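Kappa-carrageenase (PDB 1DYP) cleaves kappa-carrageenan internally, hydrolysing the beta-1,4 linkages between D-galactose 4-sulfate and 3,6-anhydro-D-galactose through its glycoside hydrolase family 16 catalytic domain. Local coordinates at residues N37-S42 and H64-F68. The protein carries 1 engineered substitution. Sequence-based numbering, arbitrary orientation.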
loop_
_atom_site.group_PDB
_atom_site.type_symbol
_atom_site.label_atom_id
_atom_site.label_comp_id
_atom_site.label_asym_id
_atom_site.label_seq_id
_atom_site.Cartn_x
_atom_site.Cartn_y
_atom_site.Cartn_z
ATOM N N ASN A 37 -3.167 -2.453 -13.547
ATOM C CA ASN A 37 -1.832 -1.870 -13.524
ATOM C C ASN A 37 -1.812 -0.360 -13.386
ATOM O O ASN A 37 -2.752 0.335 -13.762
ATOM C CB ASN A 37 -1.056 -2.258 -14.784
ATOM C CG ASN A 37 -0.704 -3.729 -14.819
ATOM O OD1 ASN A 37 -0.186 -4.275 -13.845
ATOM N ND2 ASN A 37 -0.976 -4.378 -15.944
ATOM N N TYR A 38 -0.712 0.132 -12.831
ATOM C CA TYR A 38 -0.495 1.556 -12.641
ATOM C C TYR A 38 0.986 1.748 -12.357
ATOM O O TYR A 38 1.743 0.775 -12.337
ATOM C CB TYR A 38 -1.369 2.087 -11.500
ATOM C CG TYR A 38 -1.337 1.268 -10.231
ATOM C CD1 TYR A 38 -0.322 1.436 -9.290
ATOM C CD2 TYR A 38 -2.335 0.329 -9.965
ATOM C CE1 TYR A 38 -0.306 0.690 -8.112
ATOM C CE2 TYR A 38 -2.325 -0.422 -8.793
ATOM C CZ TYR A 38 -1.312 -0.235 -7.872
ATOM O OH TYR A 38 -1.309 -0.974 -6.711
ATOM N N GLY A 39 1.412 2.987 -12.149
ATOM C CA GLY A 39 2.822 3.221 -11.909
ATOM C C GLY A 39 3.598 2.902 -13.175
ATOM O O GLY A 39 3.056 2.998 -14.279
ATOM N N VAL A 40 4.859 2.511 -13.029
ATOM C CA VAL A 40 5.681 2.193 -14.189
ATOM C C VAL A 40 6.178 0.755 -14.165
ATOM O O VAL A 40 7.315 0.459 -14.523
ATOM C CB VAL A 40 6.877 3.151 -14.299
ATOM C CG1 VAL A 40 6.369 4.555 -14.568
ATOM C CG2 VAL A 40 7.701 3.117 -13.018
ATOM N N TRP A 41 5.306 -0.137 -13.722
ATOM C CA TRP A 41 5.615 -1.557 -13.674
ATOM C C TRP A 41 4.296 -2.257 -13.914
ATOM O O TRP A 41 3.258 -1.611 -14.004
ATOM C CB TRP A 41 6.173 -1.941 -12.301
ATOM C CG TRP A 41 5.259 -1.588 -11.171
ATOM C CD1 TRP A 41 4.230 -2.339 -10.679
ATOM C CD2 TRP A 41 5.246 -0.359 -10.440
ATOM N NE1 TRP A 41 3.573 -1.648 -9.687
ATOM C CE2 TRP A 41 4.177 -0.429 -9.520
ATOM C CE3 TRP A 41 6.035 0.800 -10.474
ATOM C CZ2 TRP A 41 3.874 0.617 -8.640
ATOM C CZ3 TRP A 41 5.734 1.843 -9.596
ATOM C CH2 TRP A 41 4.662 1.741 -8.692
ATOM N N SER A 42 4.335 -3.573 -14.043
ATOM C CA SER A 42 3.112 -4.324 -14.241
ATOM C C SER A 42 3.094 -5.442 -13.221
ATOM O O SER A 42 4.137 -5.985 -12.861
ATOM C CB SER A 42 3.049 -4.905 -15.655
ATOM O OG SER A 42 3.004 -3.871 -16.622
ATOM N N HIS A 64 9.001 -5.212 -20.837
ATOM C CA HIS A 64 7.710 -5.559 -21.404
ATOM C C HIS A 64 7.046 -4.267 -21.830
ATOM O O HIS A 64 7.605 -3.182 -21.659
ATOM C CB HIS A 64 6.837 -6.279 -20.366
ATOM C CG HIS A 64 6.438 -5.425 -19.200
ATOM N ND1 HIS A 64 7.325 -5.035 -18.219
ATOM C CD2 HIS A 64 5.240 -4.902 -18.850
ATOM C CE1 HIS A 64 6.689 -4.310 -17.316
ATOM N NE2 HIS A 64 5.421 -4.213 -17.675
ATOM N N GLN A 65 5.859 -4.383 -22.403
ATOM C CA GLN A 65 5.122 -3.206 -22.822
ATOM C C GLN A 65 3.669 -3.377 -22.448
ATOM O O GLN A 65 3.189 -4.496 -22.260
ATOM C CB GLN A 65 5.238 -2.988 -24.336
ATOM C CG GLN A 65 4.773 -4.161 -25.189
ATOM C CD GLN A 65 3.269 -4.386 -25.159
ATOM O OE1 GLN A 65 2.800 -5.520 -25.302
ATOM N NE2 GLN A 65 2.504 -3.311 -24.992
ATOM N N ARG A 66 2.983 -2.251 -22.316
ATOM C CA ARG A 66 1.564 -2.245 -22.010
ATOM C C ARG A 66 1.055 -0.843 -22.260
ATOM O O ARG A 66 1.843 0.095 -22.389
ATOM C CB ARG A 66 1.292 -2.640 -20.551
ATOM C CG ARG A 66 1.785 -1.664 -19.483
ATOM C CD ARG A 66 1.049 -1.947 -18.174
ATOM N NE ARG A 66 1.599 -1.267 -17.001
ATOM C CZ ARG A 66 1.436 0.022 -16.713
ATOM N NH1 ARG A 66 0.731 0.811 -17.517
ATOM N NH2 ARG A 66 1.957 0.519 -15.597
ATOM N N THR A 67 -0.261 -0.697 -22.364
ATOM C CA THR A 67 -0.816 0.627 -22.563
ATOM C C THR A 67 -0.457 1.392 -21.297
ATOM O O THR A 67 -0.560 0.867 -20.187
ATOM C CB THR A 67 -2.338 0.581 -22.764
ATOM O OG1 THR A 67 -2.623 0.051 -24.064
ATOM C CG2 THR A 67 -2.930 1.970 -22.671
ATOM N N PHE A 68 -0.019 2.632 -21.477
ATOM C CA PHE A 68 0.414 3.465 -20.366
ATOM C C PHE A 68 -0.272 4.823 -20.403
ATOM O O PHE A 68 -0.349 5.456 -21.454
ATOM C CB PHE A 68 1.928 3.640 -20.474
ATOM C CG PHE A 68 2.528 4.557 -19.450
ATOM C CD1 PHE A 68 2.752 4.119 -18.150
ATOM C CD2 PHE A 68 2.919 5.845 -19.802
ATOM C CE1 PHE A 68 3.364 4.949 -17.212
ATOM C CE2 PHE A 68 3.533 6.686 -18.869
ATOM C CZ PHE A 68 3.756 6.230 -17.571
#
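R66 extends its side chain from strand 54-70 to the bend at 37-42, where CB of N37 lies over one guanidinium face, 3.6 Å from R66 NE. The best-aligned hydrogen bond from this group runs from R66 NH2 to W41 O (3.0 Å, 166°). Weak bonds surround it: R66 NH2 to G39 O at 3.0 Å with an angle of only 134°, R66 NE to W41 O at 3.4 Å, and R66 NE to S42 OG at 3.0 Å. R66 NH1 turns back to its own strand in a hydrogen bond to T67 O (3.0 Å, 146°). S42 OG also meets H64 NE2 at 2.7 Å, in a hydrogen bond near the imidazole plane, while H64 ND1 is hydrogen-bonded to E62 O. Beside this polar group, V40 CG1 packs 4.0 Å from F68 CE1, and the F68 ring stacks on Y80.

The backbones are no strand pair: the CA atoms of S42 and R66 are 8.2 Å apart, and both residues bond through their backbones to strand 75-95, at S86 and Y80. In this GH16 beta-jelly roll, 41-43 runs parallel and 54-70 antiparallel to 75-95. The CA-to-CB bond of W41 points away from 64-68, and its side chain comes within about 4 Å (nearest atoms) of that of R234, important for substrate recognition. Between these segments, then, the arginine's charge meets backbone carbonyls and a hydroxyl, not a carboxylate.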